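PDB 6VQ5: pheromome Binding Protein from Epiphyas postvittana, which probably binds odorants such as pheromones and carries them. Local coordinates for residues A[89-93]-A[121-127]. Residues are numbered along the deposited sequence; the frame is centred on the assembly and turned at random.
Sequences KLVAI and NIHELNW. Unlike the reference sequence in segment 121-127: Glu-124 (reference Lys).
Leu-90 lays its CD1 methyl over one face of the Trp-127 indole, 3.6 Å from the centroid of the five-membered ring and 12° off its normal, a CH-pi contact; Leu-90 CD1 lies 3.5 Å from Trp-127 CD2. An m,t rotamer (chi1 -78°, chi2 180°) extends the side chain so that Leu-90 CD2 meets Ile-122 CG2 at 3.5 Å and Leu-125 CD2 at 3.8 Å. Residues 89-93 are one helical turn, closed by Ile-93 N to Lys-89 O (2.9 Å); the i,i+3 spacing puts Leu-90 and Ile-93 on one face. Ile-93 CG2 lies 3.7 Å from Ile-122 CG2, and Ile-93 CD1 lies 3.6 Å from Asn-121 O and 4.0 Å from Leu-125 CD2. At the upstream end, Lys-89 CB touches Leu-125 CD2 (3.7 Å) while the amine leads away. On the partner segment, residues 121-127, helix 107-121 ends and a type I turn follows, Ile-122 to Leu-125 (Leu-125 N to Ile-122 O, 3.3 Å), then extended backbone to Trp-127. CA separations of 6.7 Å (Leu-90 to Ile-122) and 6.8 Å (Ile-93 to Asn-121) set the register; the interface buries 358 Å². Trp-127 also touches Trp-37 and makes a weak NE1 hydrogen bond to Ala-77 O. The last modelled residues, after helix 107-121, thus pack across helix 84-100 within the all-helical, disulfide-linked PBP/GOBP fold, and lead to Ala-128, which lines the pocket holding 2-(2-methoxyethoxy)ethanol.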
loop_
_atom_site.group_PDB
_atom_site.type_symbol
_atom_site.label_atom_id
_atom_site.label_comp_id
_atom_site.label_asym_id
_atom_site.label_seq_id
_atom_site.Cartn_x
_atom_site.Cartn_y
_atom_site.Cartn_z
ATOM N N LYS A 89 5.545 -2.708 14.340
ATOM C CA LYS A 89 4.147 -2.252 14.585
ATOM C C LYS A 89 3.422 -2.107 13.243
ATOM O O LYS A 89 2.282 -2.592 13.140
ATOM C CB LYS A 89 4.076 -0.912 15.327
ATOM C CG LYS A 89 4.679 -0.860 16.727
ATOM C CD LYS A 89 4.226 -1.958 17.685
ATOM C CE LYS A 89 5.222 -3.105 17.767
ATOM N NZ LYS A 89 4.594 -4.393 18.153
ATOM N N LEU A 90 4.063 -1.458 12.263
ATOM C CA LEU A 90 3.523 -1.233 10.891
ATOM C C LEU A 90 3.122 -2.565 10.250
ATOM O O LEU A 90 1.987 -2.657 9.748
ATOM C CB LEU A 90 4.577 -0.537 10.025
ATOM C CG LEU A 90 4.751 0.959 10.256
ATOM C CD1 LEU A 90 5.820 1.530 9.336
ATOM C CD2 LEU A 90 3.442 1.695 10.064
ATOM N N VAL A 91 4.026 -3.542 10.232
ATOM C CA VAL A 91 3.798 -4.855 9.558
ATOM C C VAL A 91 2.720 -5.614 10.346
ATOM O O VAL A 91 1.893 -6.296 9.704
ATOM C CB VAL A 91 5.111 -5.656 9.405
ATOM C CG1 VAL A 91 4.875 -7.092 8.957
ATOM C CG2 VAL A 91 6.090 -4.960 8.467
ATOM N N ALA A 92 2.699 -5.479 11.676
ATOM C CA ALA A 92 1.639 -6.065 12.529
ATOM C C ALA A 92 0.278 -5.529 12.064
ATOM O O ALA A 92 -0.620 -6.349 11.804
ATOM C CB ALA A 92 1.891 -5.769 13.983
ATOM N N ILE A 93 0.153 -4.205 11.928
ATOM C CA ILE A 93 -1.093 -3.528 11.460
ATOM C C ILE A 93 -1.417 -3.997 10.034
ATOM O O ILE A 93 -2.607 -4.256 9.762
ATOM C CB ILE A 93 -0.985 -1.991 11.589
ATOM C CG1 ILE A 93 -1.342 -1.528 13.006
ATOM C CG2 ILE A 93 -1.842 -1.279 10.550
ATOM C CD1 ILE A 93 -0.519 -0.361 13.493
ATOM N N ASN A 121 -5.126 2.841 10.184
ATOM C CA ASN A 121 -4.786 2.238 11.507
ATOM C C ASN A 121 -3.338 2.540 11.936
ATOM O O ASN A 121 -2.977 2.170 13.074
ATOM C CB ASN A 121 -5.046 0.731 11.530
ATOM C CG ASN A 121 -6.517 0.373 11.655
ATOM O OD1 ASN A 121 -7.383 1.223 11.868
ATOM N ND2 ASN A 121 -6.820 -0.909 11.550
ATOM N N ILE A 122 -2.521 3.183 11.100
ATOM C CA ILE A 122 -1.120 3.538 11.474
ATOM C C ILE A 122 -1.094 4.958 12.042
ATOM O O ILE A 122 0.011 5.518 12.162
ATOM C CB ILE A 122 -0.126 3.356 10.304
ATOM C CG1 ILE A 122 -0.399 4.302 9.134
ATOM C CG2 ILE A 122 -0.079 1.906 9.865
ATOM C CD1 ILE A 122 0.816 4.550 8.262
ATOM N N HIS A 123 -2.261 5.501 12.405
ATOM C CA HIS A 123 -2.443 6.877 12.948
ATOM C C HIS A 123 -1.435 7.177 14.068
ATOM O O HIS A 123 -0.740 8.197 13.972
ATOM C CB HIS A 123 -3.881 7.050 13.459
ATOM C CG HIS A 123 -4.132 8.388 14.071
ATOM N ND1 HIS A 123 -4.377 9.517 13.303
ATOM C CD2 HIS A 123 -4.141 8.789 15.360
ATOM C CE1 HIS A 123 -4.534 10.553 14.096
ATOM N NE2 HIS A 123 -4.390 10.133 15.360
ATOM N N GLU A 124 -1.360 6.322 15.090
ATOM C CA GLU A 124 -0.666 6.618 16.373
ATOM C C GLU A 124 0.832 6.292 16.262
ATOM O O GLU A 124 1.458 6.056 17.319
ATOM C CB GLU A 124 -1.281 5.820 17.534
ATOM C CG GLU A 124 -2.796 5.664 17.472
ATOM C CD GLU A 124 -3.280 4.303 16.988
ATOM O OE1 GLU A 124 -2.841 3.839 15.898
ATOM O OE2 GLU A 124 -4.078 3.696 17.709
ATOM N N LEU A 125 1.379 6.281 15.042
ATOM C CA LEU A 125 2.785 5.911 14.726
ATOM C C LEU A 125 3.435 7.065 13.952
ATOM O O LEU A 125 2.798 7.596 13.022
ATOM C CB LEU A 125 2.787 4.621 13.897
ATOM C CG LEU A 125 2.959 3.305 14.655
ATOM C CD1 LEU A 125 2.089 3.238 15.900
ATOM C CD2 LEU A 125 2.655 2.135 13.736
ATOM N N ASN A 126 4.665 7.428 14.319
ATOM C CA ASN A 126 5.460 8.468 13.617
ATOM C C ASN A 126 6.127 7.826 12.394
ATOM O O ASN A 126 7.217 7.243 12.550
ATOM C CB ASN A 126 6.475 9.126 14.555
ATOM C CG ASN A 126 6.930 10.481 14.057
ATOM O OD1 ASN A 126 7.164 10.670 12.863
ATOM N ND2 ASN A 126 7.048 11.433 14.969
ATOM N N TRP A 127 5.485 7.907 11.226
ATOM C CA TRP A 127 6.008 7.305 9.969
ATOM C C TRP A 127 5.396 7.977 8.731
ATOM O O TRP A 127 4.156 8.021 8.627
ATOM C CB TRP A 127 5.770 5.794 9.967
ATOM C CG TRP A 127 6.495 5.118 8.849
ATOM C CD1 TRP A 127 7.837 4.879 8.771
ATOM C CD2 TRP A 127 5.922 4.626 7.624
ATOM N NE1 TRP A 127 8.138 4.250 7.593
ATOM C CE2 TRP A 127 6.985 4.086 6.866
ATOM C CE3 TRP A 127 4.625 4.575 7.102
ATOM C CZ2 TRP A 127 6.780 3.512 5.612
ATOM C CZ3 TRP A 127 4.430 4.018 5.855
ATOM C CH2 TRP A 127 5.495 3.494 5.123
#